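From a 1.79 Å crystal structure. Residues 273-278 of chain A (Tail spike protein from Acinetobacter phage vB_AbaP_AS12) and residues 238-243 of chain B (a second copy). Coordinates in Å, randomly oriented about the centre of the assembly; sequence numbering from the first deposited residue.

Chain A 273-278: FIGCWA
Chain B (238-243) AWMCTW

Two copies of the tail spike protein meet here through short strand ends and the turns between them, and no hydrogen bond crosses the contact, which rests on apolar packing, a CH-pi contact and close approaches to backbone oxygens. The touching parts, CA 274 to 277 of chain A and CA 239 to 242 of chain B, run 150° apart. Register is set where the turns face each other: G275(A) CA lies 6.0 Å from M240(B) CA.

Both turns carry positive phi. In chain A, strand 273-274 (-125/119, then -122/119) breaks at G275(A), 60/35, passes C276(A) at -92/162, and resumes as strand at W277(A), -144/119, and A278(A), -100/126. In chain B, A238(B) and W239(B) are extended (-126/133, -144/143), M240(B) turns the corner at 52/59, and extended geometry returns at C241(B), -127/143, T242(B), -117/147, and W243(B), -132/119.

M240(B), a selenomethionine, is the central piece, with the largest covered area of the twelve residues. Its CA-to-CB bond points toward chain A, and chi1 -75° (m), chi2 -76° (m), chi3 167° (t) lay the side chain along the loop at 275-276: M240(B) SE comes 3.4 Å from G275(A) O, and M240(B) CE sits 3.5 Å from C276(A) O. M240(B) CE also reaches 3.6 Å from W277(A) CG and lies over one face of that indole, 4.0 Å from the centroid of the five-membered ring and 29° off its normal, a CH-pi contact.

W277(A) also points toward its partner. With chi1 -163° (t) and chi2 18°, it offers its five-membered ring to the methyl while its far end reaches W239(B), W277(A) CH2 to W239(B) CZ3 being 3.6 Å. W239(B) leaves its backbone sideways, yet chi1 54° (p) and chi2 -82° bring its end nearer. The six-membered rings make an oblique pair, centroids 5.6 Å apart and planes at 73°. W277(A) NE1 is satisfied elsewhere in the structure.

On the other flank T242(B), chi1 66° (p), points toward chain A and packs its methyl near G275(A): T242(B) CG2 is 4.5 Å from G275(A) CA and 4.0 Å from I274(A) CG2. The CA-to-CB bond of I274(A) runs sideways, and with chi1 -62° (m) and chi2 176° (t) it is the CG2 methyl that meets T242(B). Glycine suits position 275 twice over: its phi is positive, and an ideal CB would lie a tight 3.1 Å from T242(B) CG2.

Both cysteines, C276(A) and C241(B), chi1 -64° and -63° (both m), turn their CA-to-CB bonds away from the other stretch; C241(B) makes no contact, while C276(A) takes part through its backbone O. The rule is compact: a bare glycine loop receives a flexible side chain, and an indole covers its tip.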

# COMPACT_ATOMS: atom_id res chain seq x y z
N PHE A 273 8.16 5.50 7.17
CA PHE A 273 9.55 5.23 6.79
C PHE A 273 9.57 4.92 5.30
O PHE A 273 8.93 3.96 4.87
CB PHE A 273 10.12 4.05 7.57
CG PHE A 273 10.08 4.23 9.06
CD1 PHE A 273 8.96 3.86 9.78
CD2 PHE A 273 11.16 4.77 9.74
CE1 PHE A 273 8.91 4.04 11.16
CE2 PHE A 273 11.09 4.97 11.12
CZ PHE A 273 9.99 4.59 11.82
N ILE A 274 10.29 5.73 4.54
CA ILE A 274 10.40 5.59 3.09
C ILE A 274 11.87 5.42 2.76
O ILE A 274 12.67 6.33 3.02
CB ILE A 274 9.80 6.80 2.37
CG1 ILE A 274 8.31 6.90 2.72
CG2 ILE A 274 9.98 6.67 0.86
CD1 ILE A 274 7.61 8.11 2.15
N GLY A 275 12.22 4.28 2.17
CA GLY A 275 13.62 4.08 1.77
C GLY A 275 14.59 4.13 2.93
O GLY A 275 15.74 4.59 2.75
N CYS A 276 14.18 3.65 4.09
CA CYS A 276 15.07 3.56 5.24
C CYS A 276 15.74 2.20 5.26
O CYS A 276 15.31 1.25 4.60
CB CYS A 276 14.31 3.81 6.54
SG CYS A 276 13.62 5.52 6.62
N TRP A 277 16.82 2.11 6.02
CA TRP A 277 17.71 0.95 5.94
C TRP A 277 18.24 0.62 7.32
O TRP A 277 18.93 1.45 7.92
CB TRP A 277 18.86 1.25 4.98
CG TRP A 277 19.63 0.05 4.49
CD1 TRP A 277 19.25 -1.25 4.50
CD2 TRP A 277 20.92 0.09 3.88
NE1 TRP A 277 20.23 -2.04 3.91
CE2 TRP A 277 21.26 -1.23 3.53
CE3 TRP A 277 21.81 1.11 3.58
CZ2 TRP A 277 22.47 -1.55 2.92
CZ3 TRP A 277 23.01 0.79 2.97
CH2 TRP A 277 23.33 -0.53 2.66
N ALA A 278 17.94 -0.58 7.81
CA ALA A 278 18.52 -1.11 9.04
C ALA A 278 19.66 -2.05 8.65
O ALA A 278 19.46 -2.94 7.83
CB ALA A 278 17.48 -1.87 9.86
N ALA B 238 20.80 0.86 -9.43
CA ALA B 238 20.36 1.90 -8.50
C ALA B 238 19.86 1.22 -7.24
O ALA B 238 19.09 0.25 -7.32
CB ALA B 238 19.25 2.76 -9.10
N TRP B 239 20.29 1.71 -6.08
CA TRP B 239 19.78 1.14 -4.85
C TRP B 239 19.60 2.22 -3.79
O TRP B 239 20.40 3.16 -3.70
CB TRP B 239 20.70 0.00 -4.36
CG TRP B 239 22.16 0.29 -4.19
CD1 TRP B 239 23.12 0.30 -5.18
CD2 TRP B 239 22.85 0.53 -2.97
NE1 TRP B 239 24.36 0.56 -4.63
CE2 TRP B 239 24.21 0.71 -3.27
CE3 TRP B 239 22.45 0.63 -1.63
CZ2 TRP B 239 25.17 0.99 -2.30
CZ3 TRP B 239 23.40 0.90 -0.67
CH2 TRP B 239 24.73 1.08 -1.01
N MSE B 240 18.53 2.08 -3.00
CA MSE B 240 18.20 3.04 -1.95
C MSE B 240 18.14 4.48 -2.44
O MSE B 240 18.86 5.34 -1.97
CB MSE B 240 19.20 2.94 -0.80
CG MSE B 240 18.97 1.74 0.06
SE MSE B 240 17.42 2.08 1.21
CE MSE B 240 17.17 0.24 1.81
N CYS B 241 17.27 4.73 -3.41
CA CYS B 241 17.02 6.06 -3.93
C CYS B 241 15.52 6.32 -3.89
O CYS B 241 14.71 5.42 -4.11
CB CYS B 241 17.51 6.23 -5.35
SG CYS B 241 19.30 6.05 -5.57
N THR B 242 15.17 7.56 -3.58
CA THR B 242 13.79 8.00 -3.67
C THR B 242 13.67 9.09 -4.71
O THR B 242 14.59 9.90 -4.90
CB THR B 242 13.24 8.49 -2.33
OG1 THR B 242 13.94 9.68 -1.94
CG2 THR B 242 13.35 7.40 -1.23
N TRP B 243 12.52 9.09 -5.37
CA TRP B 243 12.19 10.00 -6.47
C TRP B 243 10.81 10.57 -6.17
O TRP B 243 9.84 9.81 -6.10
CB TRP B 243 12.17 9.27 -7.82
CG TRP B 243 13.41 8.42 -8.09
CD1 TRP B 243 13.70 7.19 -7.54
CD2 TRP B 243 14.52 8.74 -8.95
NE1 TRP B 243 14.91 6.74 -8.01
CE2 TRP B 243 15.43 7.66 -8.88
CE3 TRP B 243 14.82 9.81 -9.79
CZ2 TRP B 243 16.62 7.64 -9.60
CZ3 TRP B 243 16.01 9.79 -10.51
CH2 TRP B 243 16.89 8.71 -10.41